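Local coordinates for E2A dna-binding protein (Human adenovirus 5, PDB 2WB0), which binds single-stranded DNA and, by forming multimers, unwinds the template without ATP during the elongation phase of viral strand-displacement replication, at the zinc ion site. Coordinates in Å, arbitrary orientation; residue numbers count along the deposited sequence, not the author numbering.

Site 1: the zinc ion site. Residues 111-113, 166-168, 181-182. With ZN (zinc ion), chain B.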
loop_
_atom_site.group_PDB
_atom_site.type_symbol
_atom_site.label_atom_id
_atom_site.label_comp_id
_atom_site.label_asym_id
_atom_site.label_seq_id
_atom_site.Cartn_x
_atom_site.Cartn_y
_atom_site.Cartn_z
ATOM N N CYS A 111 -3.848 14.011 -6.244
ATOM C CA CYS A 111 -4.412 13.089 -5.273
ATOM C C CYS A 111 -5.134 11.942 -5.929
ATOM O O CYS A 111 -5.069 11.777 -7.140
ATOM C CB CYS A 111 -5.338 13.837 -4.298
ATOM S SG CYS A 111 -6.873 14.362 -5.070
ATOM N N LEU A 112 -5.813 11.120 -5.130
ATOM C CA LEU A 112 -6.529 9.946 -5.652
ATOM C C LEU A 112 -7.676 10.286 -6.590
ATOM O O LEU A 112 -8.015 9.492 -7.455
ATOM C CB LEU A 112 -7.055 9.110 -4.497
ATOM C CG LEU A 112 -6.234 7.992 -3.878
ATOM C CD1 LEU A 112 -4.838 7.590 -4.492
ATOM C CD2 LEU A 112 -6.379 7.888 -2.363
ATOM N N HIS A 113 -8.187 11.495 -6.478
ATOM C CA HIS A 113 -9.178 11.993 -7.395
ATOM C C HIS A 113 -8.612 12.189 -8.781
ATOM O O HIS A 113 -9.373 12.281 -9.756
ATOM C CB HIS A 113 -9.660 13.321 -6.926
ATOM C CG HIS A 113 -10.618 13.231 -5.797
ATOM N ND1 HIS A 113 -10.261 13.465 -4.483
ATOM C CD2 HIS A 113 -11.944 12.963 -5.799
ATOM C CE1 HIS A 113 -11.328 13.302 -3.716
ATOM N NE2 HIS A 113 -12.351 12.973 -4.487
ATOM N N CYS A 166 -5.928 17.537 -0.844
ATOM C CA CYS A 166 -6.908 17.139 -1.881
ATOM C C CYS A 166 -7.701 18.427 -2.239
ATOM O O CYS A 166 -7.946 19.223 -1.350
ATOM C CB CYS A 166 -7.853 16.134 -1.255
ATOM S SG CYS A 166 -9.272 15.785 -2.298
ATOM N N VAL A 167 -8.072 18.674 -3.510
ATOM C CA VAL A 167 -8.758 19.981 -3.781
ATOM C C VAL A 167 -10.068 20.140 -2.992
ATOM O O VAL A 167 -10.468 21.269 -2.621
ATOM C CB VAL A 167 -8.961 20.225 -5.296
ATOM C CG1 VAL A 167 -9.914 19.176 -5.885
ATOM C CG2 VAL A 167 -9.431 21.640 -5.512
ATOM N N HIS A 168 -10.702 19.012 -2.667
ATOM C CA HIS A 168 -11.976 19.036 -1.951
ATOM C C HIS A 168 -11.800 19.444 -0.506
ATOM O O HIS A 168 -12.786 19.786 0.156
ATOM C CB HIS A 168 -12.618 17.676 -2.048
ATOM C CG HIS A 168 -12.876 17.271 -3.469
ATOM N ND1 HIS A 168 -14.044 17.587 -4.127
ATOM C CD2 HIS A 168 -12.114 16.584 -4.352
ATOM C CE1 HIS A 168 -13.990 17.114 -5.362
ATOM N NE2 HIS A 168 -12.832 16.497 -5.525
ATOM N N SER A 181 -13.301 14.369 0.691
ATOM C CA SER A 181 -11.849 14.136 0.561
ATOM C C SER A 181 -11.548 12.718 0.125
ATOM O O SER A 181 -12.361 11.822 0.347
ATOM C CB SER A 181 -11.171 14.304 1.915
ATOM O OG SER A 181 -9.758 14.222 1.761
ATOM N N CYS A 182 -10.366 12.518 -0.503
ATOM C CA CYS A 182 -9.801 11.180 -0.718
ATOM C C CYS A 182 -8.888 10.800 0.453
ATOM O O CYS A 182 -8.439 9.652 0.522
ATOM C CB CYS A 182 -8.997 11.097 -2.060
ATOM S SG CYS A 182 -7.652 12.282 -2.107
HETATM ZN ZN ZN B . -8.499 13.944 -3.530
#
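A structural zinc site of the adenoviral E2A DNA-binding protein family, with three cysteines and one histidine as ligands, is built here from three separate stretches of chain. The first is a Cys-X-His turn, Cys111 to His113, in which both end residues point inward and Leu112 supplies the bend, its side chain directed away from the metal. Cys166 follows directly on strand 163-165 and leads into the 3-10 helix 167-169, while Cys182 enters from a loop shortly before strand 185-186. The coordination is near tetrahedral: His113 binds through ND1, the imidazole nitrogen next to CG, at 2.1 Å from ZN, and the thiolate sulphur SG of Cys111 lies 2.3 Å from ZN, as do those of Cys166 and Cys182. The narrowest angle, 98°, is between His113 ND1 and Cys166 SG.

Three side-chain settings bring the ligands together. Cys111 and Cys182 share one, with SG in the crowded position between backbone N and carbonyl carbon, whereas Cys166 extends its sulphur anti to its own N (chi1 170°). In His113 the ring sits beside the backbone N, anti to the carbonyl carbon, and its second torsion turns the ND1 edge, not CD2, to the ion; Cys111 SG lies at the edge of this ring, in its plane. Because residues 111 and 113 are so close in sequence, the turn also brings the His113 amide N to 3.5 Å from Cys111 SG, a weak hydrogen bond.

A better-formed bond runs from the His168 amide N to Cys166 SG, 3.5 Å away with 152° at the hydrogen. It closes the start of the 3-10 turn onto the sulphur and probably tempers its negative charge. The same turn carries the His168 imidazole over the His113 ring: CD2 sits 3.4 Å above its centre, buttressing one face of the metal-binding imidazole.

Site 2: the zinc ion site. Residues 223-225, 277-279, 293-294, 296. With ZN (zinc ion), chain C.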
loop_
_atom_site.group_PDB
_atom_site.type_symbol
_atom_site.label_atom_id
_atom_site.label_comp_id
_atom_site.label_asym_id
_atom_site.label_seq_id
_atom_site.Cartn_x
_atom_site.Cartn_y
_atom_site.Cartn_z
ATOM N N CYS A 223 -5.934 -2.569 4.540
ATOM C CA CYS A 223 -5.042 -2.891 5.636
ATOM C C CYS A 223 -5.794 -4.027 6.397
ATOM O O CYS A 223 -6.639 -4.670 5.820
ATOM C CB CYS A 223 -4.725 -1.683 6.495
ATOM S SG CYS A 223 -6.206 -0.997 7.318
ATOM N N GLU A 224 -5.479 -4.295 7.658
ATOM C CA GLU A 224 -6.201 -5.335 8.414
ATOM C C GLU A 224 -7.612 -4.906 8.681
ATOM O O GLU A 224 -8.535 -5.737 8.655
ATOM C CB GLU A 224 -5.518 -5.525 9.771
ATOM C CG GLU A 224 -4.099 -6.024 9.580
ATOM C CD GLU A 224 -3.332 -6.307 10.918
ATOM O OE1 GLU A 224 -4.000 -6.637 11.956
ATOM O OE2 GLU A 224 -2.061 -6.166 10.899
ATOM N N CYS A 225 -7.802 -3.582 8.884
ATOM C CA CYS A 225 -9.107 -3.074 9.270
ATOM C C CYS A 225 -10.212 -3.319 8.250
ATOM O O CYS A 225 -11.352 -3.534 8.656
ATOM C CB CYS A 225 -9.049 -1.558 9.614
ATOM S SG CYS A 225 -7.714 -1.133 10.797
ATOM N N CYS A 277 -1.755 1.782 8.093
ATOM C CA CYS A 277 -3.208 1.554 8.351
ATOM C C CYS A 277 -4.058 2.637 7.648
ATOM O O CYS A 277 -3.570 3.739 7.443
ATOM C CB CYS A 277 -3.483 1.697 9.847
ATOM S SG CYS A 277 -5.202 1.378 10.293
ATOM N N CYS A 278 -5.307 2.327 7.272
ATOM C CA CYS A 278 -6.228 3.418 6.845
ATOM C C CYS A 278 -6.178 4.617 7.816
ATOM O O CYS A 278 -6.151 5.779 7.380
ATOM C CB CYS A 278 -7.681 2.950 6.796
ATOM S SG CYS A 278 -7.984 1.738 5.493
ATOM N N ASN A 279 -6.166 4.320 9.121
ATOM C CA ASN A 279 -6.191 5.386 10.140
ATOM C C ASN A 279 -5.198 5.069 11.233
ATOM O O ASN A 279 -5.556 4.634 12.326
ATOM C CB ASN A 279 -7.572 5.516 10.718
ATOM C CG ASN A 279 -8.603 5.762 9.656
ATOM O OD1 ASN A 279 -9.284 4.826 9.173
ATOM N ND2 ASN A 279 -8.710 7.008 9.244
ATOM N N ASN A 293 -7.629 0.254 14.304
ATOM C CA ASN A 293 -6.345 0.652 13.721
ATOM C C ASN A 293 -5.453 -0.577 13.755
ATOM O O ASN A 293 -5.701 -1.477 14.543
ATOM C CB ASN A 293 -5.669 1.809 14.439
ATOM C CG ASN A 293 -5.180 1.436 15.826
ATOM O OD1 ASN A 293 -5.914 1.563 16.806
ATOM N ND2 ASN A 293 -3.942 1.001 15.917
ATOM N N CYS A 294 -4.501 -0.681 12.831
ATOM C CA CYS A 294 -3.715 -1.890 12.810
ATOM C C CYS A 294 -2.254 -1.508 12.568
ATOM O O CYS A 294 -1.996 -0.347 12.279
ATOM C CB CYS A 294 -4.260 -2.821 11.786
ATOM S SG CYS A 294 -3.986 -2.206 10.068
ATOM N N PHE A 296 -0.356 -2.468 10.014
ATOM C CA PHE A 296 0.064 -2.630 8.624
ATOM C C PHE A 296 1.141 -1.588 8.247
ATOM O O PHE A 296 0.958 -0.373 8.488
ATOM C CB PHE A 296 -1.198 -2.479 7.764
ATOM C CG PHE A 296 -0.991 -2.709 6.257
ATOM C CD1 PHE A 296 -1.275 -3.953 5.679
ATOM C CD2 PHE A 296 -0.622 -1.649 5.428
ATOM C CE1 PHE A 296 -1.089 -4.154 4.261
ATOM C CE2 PHE A 296 -0.465 -1.807 3.965
ATOM C CZ PHE A 296 -0.675 -3.042 3.392
HETATM ZN ZN ZN C . -5.717 -0.737 9.625
#
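Four cysteine sulphurs form the first shell of this structural zinc site. The SG atoms of Cys225, Cys277 and Cys294 each stand 2.3 Å from ZN, and Cys223 SG is at 2.4 Å from ZN. The arrangement is near tetrahedral, its narrowest angle, 102°, lying between Cys277 SG and Cys225 SG. Cys223 and Cys225 belong to a Cys-X-Cys turn after strand 216-220, Cys277 comes directly off the end of strand 271-276, and Cys294 lies in the loop leading to strand 297-299.

The torsions differ according to the direction of approach. Cys223 and Cys294 tuck SG between backbone N and carbonyl carbon, the crowded position. Cys277 extends its SG anti to its own N and so reaches in to the ion, while Cys225 places its sulphur anti to the carbonyl carbon, beside the N.

Around the sulphurs lies a shell of backbone amides. The straightest bond crosses between segments: Cys278 N donates to Cys223 SG over 3.4 Å at 176°, tying the turn after strand 271-276 to the Cys-X-Cys turn. Cys223 SG also takes a weak bond from the amide of Cys225, within its own turn. Cys277 SG is gripped by Asn279 N at 3.3 Å, and more weakly by Cys294 N from the third segment. The amides of Glu224 and Phe296 make weak bonds to Cys294 SG. Together, these N-H groups may help to spread the negative charge expected on the zinc-bound sulphurs.

Phe296, with CG anti to its backbone N (chi1 -176°), lays its ring beneath the first turn, where Cys223 CA sits 3.9 Å above the ring plane, offset toward the rim.

The C-alpha centres of site 1 and site 2 lie about 20 Å apart within the same chain. They share no residue, but both follow one plan: a pair of ligands separated by one residue, a third just after a strand, and a fourth in a loop ahead of another strand. They differ in that site 1 includes a histidine. The ligands of site 1 all precede helix 189-206, and those of site 2 all follow it. Each ion thus probably ties together its own loops, one set in each successive zinc-binding region, holding them in shape; the structure, which lacks DNA, does not show nucleic acid contact.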